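Local coordinates for protein tRNA (guanine(9)-N1)-methyltransferase (Schizosaccharomyces pombe, PDB 4JWH) that catalyses the S-adenosyl-L-methionine-dependent methylation of N1 of guanine 9 in cytoplasmic tRNA, forming m1G9, at residues R136-P141 and I260-L265. Numbering follows the deposited sequence.
Sequences RTALHP and ILSLWL
Ser-262 OG donates to a water that lies 2.7 Å from it, and the same water donates a hydrogen bond to the carbonyl oxygen of His-140, forming one of three solvent bridges between the loop 138-141 and the helical turn 260-265. The hydroxyl is carried there because OG stands anti to the backbone N (chi1 -177°), which also lets OG touch the methyl group of Ala-138, with CB 3.4 Å from OG. A second water accepts from His-140 N at 2.8 Å and donates to Ser-262 O, so that both backbone polar groups of the histidine reach the helix through solvent.

CB of His-140 points toward the helix, and the ring follows with its CG anti to the carbonyl carbon and beside the backbone N (chi1 -52°). The touching is done by CD2, which comes 3.5 Å from Leu-265 O, an atom that approaches the ring obliquely, and lies 4.1 Å from Leu-265 CB. A third water lies at the ring edge, in plane, 2.8 Å from NE2; this water is only weakly bonded to Leu-265 O. At the other nitrogen, ND1 is hydrogen-bonded to Val-100 O, and partners at both nitrogens would be expected to restrict the ring's rotation, while Leu-139 CG packs over one face, offset toward the rim. Leu-265 also extends CD1 to 3.9 Å from His-140 O, a van der Waals contact of the methyl with the carbonyl oxygen.

The contact joins the turn that leads from helix 118-137 into strand 143-147 of the parallel sheet of this SPOUT-family domain to helix 254-267. The side chain of Ser-262 lies about 14 Å from the bound S-adenosyl-L-homocysteine; other sides of helix 254-267 carry Ile-260 and Leu-263 against helix 270-277.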
ATOM      1  N   ARG A 136       3.176  12.458  -1.379  1.00 21.32           N
ATOM      2  CA  ARG A 136       3.696  13.757  -1.820  1.00 23.57           C
ATOM      3  C   ARG A 136       4.091  14.695  -0.670  1.00 23.43           C
ATOM      4  O   ARG A 136       5.088  15.421  -0.778  1.00 22.78           O
ATOM      5  CB  ARG A 136       2.682  14.455  -2.752  1.00 24.30           C
ATOM      6  CG  ARG A 136       3.275  15.674  -3.508  1.00 29.38           C
ATOM      7  CD  ARG A 136       4.424  15.267  -4.501  1.00 37.60           C
ATOM      8  NE  ARG A 136       3.875  14.662  -5.710  1.00 39.99           N
ATOM      9  CZ  ARG A 136       3.442  15.357  -6.761  1.00 40.41           C
ATOM     10  NH1 ARG A 136       3.537  16.685  -6.776  1.00 40.89           N
ATOM     11  NH2 ARG A 136       2.909  14.723  -7.796  1.00 39.40           N
ATOM     12  N   THR A 137       3.299  14.678   0.411  1.00 23.09           N
ATOM     13  CA  THR A 137       3.502  15.556   1.549  1.00 23.67           C
ATOM     14  C   THR A 137       4.345  14.874   2.637  1.00 24.16           C
ATOM     15  O   THR A 137       4.628  15.479   3.676  1.00 25.11           O
ATOM     16  CB  THR A 137       2.145  16.027   2.167  1.00 23.90           C
ATOM     17  OG1 THR A 137       1.364  14.891   2.557  1.00 23.57           O
ATOM     18  CG2 THR A 137       1.353  16.887   1.198  1.00 24.03           C
ATOM     19  N   ALA A 138       4.741  13.616   2.405  1.00 23.41           N
ATOM     20  CA  ALA A 138       5.406  12.832   3.441  1.00 22.68           C
ATOM     21  C   ALA A 138       6.801  13.400   3.739  1.00 22.92           C
ATOM     22  O   ALA A 138       7.457  13.961   2.842  1.00 23.04           O
ATOM     23  CB  ALA A 138       5.520  11.386   3.011  1.00 22.37           C
ATOM     24  N   LEU A 139       7.254  13.258   4.973  1.00 21.92           N
ATOM     25  CA  LEU A 139       8.610  13.668   5.309  1.00 23.20           C
ATOM     26  C   LEU A 139       9.637  12.816   4.534  1.00 23.01           C
ATOM     27  O   LEU A 139      10.684  13.320   4.118  1.00 23.72           O
ATOM     28  CB  LEU A 139       8.854  13.612   6.823  1.00 23.26           C
ATOM     29  CG  LEU A 139      10.192  14.180   7.336  1.00 24.38           C
ATOM     30  CD1 LEU A 139      10.237  15.703   7.111  1.00 25.27           C
ATOM     31  CD2 LEU A 139      10.481  13.830   8.798  1.00 22.98           C
ATOM     32  N   HIS A 140       9.309  11.543   4.307  1.00 22.73           N
ATOM     33  CA  HIS A 140      10.141  10.642   3.508  1.00 22.53           C
ATOM     34  C   HIS A 140       9.366   9.965   2.383  1.00 21.94           C
ATOM     35  O   HIS A 140       8.928   8.834   2.537  1.00 22.21           O
ATOM     36  CB  HIS A 140      10.795   9.567   4.409  1.00 22.91           C
ATOM     37  CG  HIS A 140      11.521  10.137   5.581  1.00 24.07           C
ATOM     38  ND1 HIS A 140      12.695  10.852   5.450  1.00 26.63           N
ATOM     39  CD2 HIS A 140      11.215  10.155   6.896  1.00 25.99           C
ATOM     40  CE1 HIS A 140      13.092  11.256   6.642  1.00 25.65           C
ATOM     41  NE2 HIS A 140      12.215  10.840   7.534  1.00 26.26           N
ATOM     42  N   PRO A 141       9.191  10.648   1.239  1.00 22.17           N
ATOM     43  CA  PRO A 141       8.443  10.003   0.181  1.00 22.43           C
ATOM     44  C   PRO A 141       9.164   8.756  -0.298  1.00 22.81           C
ATOM     45  O   PRO A 141      10.379   8.719  -0.299  1.00 22.64           O
ATOM     46  CB  PRO A 141       8.426  11.035  -0.958  1.00 22.70           C
ATOM     47  CG  PRO A 141       9.105  12.229  -0.460  1.00 22.45           C
ATOM     48  CD  PRO A 141       9.520  12.054   0.943  1.00 21.21           C
ATOM     49  N   ILE A 260      -0.124   4.698   7.275  1.00 16.53           N
ATOM     50  CA  ILE A 260       0.555   4.223   8.478  1.00 16.19           C
ATOM     51  C   ILE A 260       2.046   3.941   8.206  1.00 16.36           C
ATOM     52  O   ILE A 260       2.903   4.348   8.985  1.00 15.93           O
ATOM     53  CB  ILE A 260      -0.166   2.996   9.073  1.00 17.05           C
ATOM     54  CG1 ILE A 260      -1.479   3.429   9.781  1.00 15.23           C
ATOM     55  CG2 ILE A 260       0.777   2.142   9.986  1.00 17.69           C
ATOM     56  CD1 ILE A 260      -2.420   2.221   9.868  1.00 15.78           C
ATOM     57  N   LEU A 261       2.348   3.260   7.101  1.00 16.04           N
ATOM     58  CA  LEU A 261       3.746   2.979   6.724  1.00 16.43           C
ATOM     59  C   LEU A 261       4.529   4.268   6.601  1.00 16.10           C
ATOM     60  O   LEU A 261       5.622   4.386   7.143  1.00 16.75           O
ATOM     61  CB  LEU A 261       3.828   2.199   5.415  1.00 16.65           C
ATOM     62  CG  LEU A 261       3.075   0.857   5.399  1.00 18.56           C
ATOM     63  CD1 LEU A 261       3.176   0.263   3.976  1.00 20.47           C
ATOM     64  CD2 LEU A 261       3.705  -0.093   6.433  1.00 19.34           C
ATOM     65  N   SER A 262       3.958   5.234   5.903  1.00 16.54           N
ATOM     66  CA  SER A 262       4.606   6.495   5.620  1.00 17.39           C
ATOM     67  C   SER A 262       4.876   7.267   6.914  1.00 18.48           C
ATOM     68  O   SER A 262       5.964   7.846   7.108  1.00 17.46           O
ATOM     69  CB  SER A 262       3.713   7.291   4.651  1.00 18.49           C
ATOM     70  OG  SER A 262       4.307   8.521   4.270  1.00 18.55           O
ATOM     71  N   LEU A 263       3.912   7.225   7.831  1.00 18.72           N
ATOM     72  CA  LEU A 263       4.092   7.883   9.117  1.00 19.97           C
ATOM     73  C   LEU A 263       5.123   7.183  10.004  1.00 19.93           C
ATOM     74  O   LEU A 263       5.823   7.819  10.809  1.00 19.78           O
ATOM     75  CB  LEU A 263       2.757   8.074   9.828  1.00 20.12           C
ATOM     76  CG  LEU A 263       1.909   9.200   9.188  1.00 23.09           C
ATOM     77  CD1 LEU A 263       0.505   9.306   9.824  1.00 22.76           C
ATOM     78  CD2 LEU A 263       2.588  10.530   9.236  1.00 21.17           C
ATOM     79  N   TRP A 264       5.243   5.873   9.854  1.00 20.84           N
ATOM     80  CA  TRP A 264       6.277   5.170  10.573  1.00 20.68           C
ATOM     81  C   TRP A 264       7.652   5.660  10.114  1.00 21.34           C
ATOM     82  O   TRP A 264       8.538   5.863  10.940  1.00 21.35           O
ATOM     83  CB  TRP A 264       6.180   3.646  10.440  1.00 20.53           C
ATOM     84  CG  TRP A 264       7.153   2.991  11.407  1.00 22.17           C
ATOM     85  CD1 TRP A 264       6.926   2.680  12.709  1.00 21.71           C
ATOM     86  CD2 TRP A 264       8.520   2.617  11.134  1.00 22.00           C
ATOM     87  NE1 TRP A 264       8.067   2.131  13.280  1.00 22.48           N
ATOM     88  CE2 TRP A 264       9.054   2.074  12.328  1.00 23.69           C
ATOM     89  CE3 TRP A 264       9.337   2.691   9.994  1.00 21.10           C
ATOM     90  CZ2 TRP A 264      10.381   1.609  12.421  1.00 22.27           C
ATOM     91  CZ3 TRP A 264      10.648   2.236  10.080  1.00 23.00           C
ATOM     92  CH2 TRP A 264      11.159   1.694  11.286  1.00 22.36           C
ATOM     93  N   LEU A 265       7.842   5.837   8.810  1.00 21.68           N
ATOM     94  CA  LEU A 265       9.104   6.410   8.325  1.00 22.66           C
ATOM     95  C   LEU A 265       9.440   7.714   9.058  1.00 23.48           C
ATOM     96  O   LEU A 265      10.574   7.912   9.510  1.00 23.62           O
ATOM     97  CB  LEU A 265       9.075   6.612   6.814  1.00 21.92           C
ATOM     98  CG  LEU A 265       8.923   5.302   6.049  1.00 23.30           C
ATOM     99  CD1 LEU A 265       8.759   5.554   4.566  1.00 25.14           C
ATOM    100  CD2 LEU A 265      10.103   4.341   6.338  1.00 19.76           C
TER
HETATM  101  O   HOH W   1       5.976   8.048   2.193  1.00 23.18           O
HETATM  102  O   HOH W   2       7.440  10.084   5.863  1.00 28.38           O
HETATM  103  O   HOH W   3      11.851  10.842  10.335  1.00 36.87           O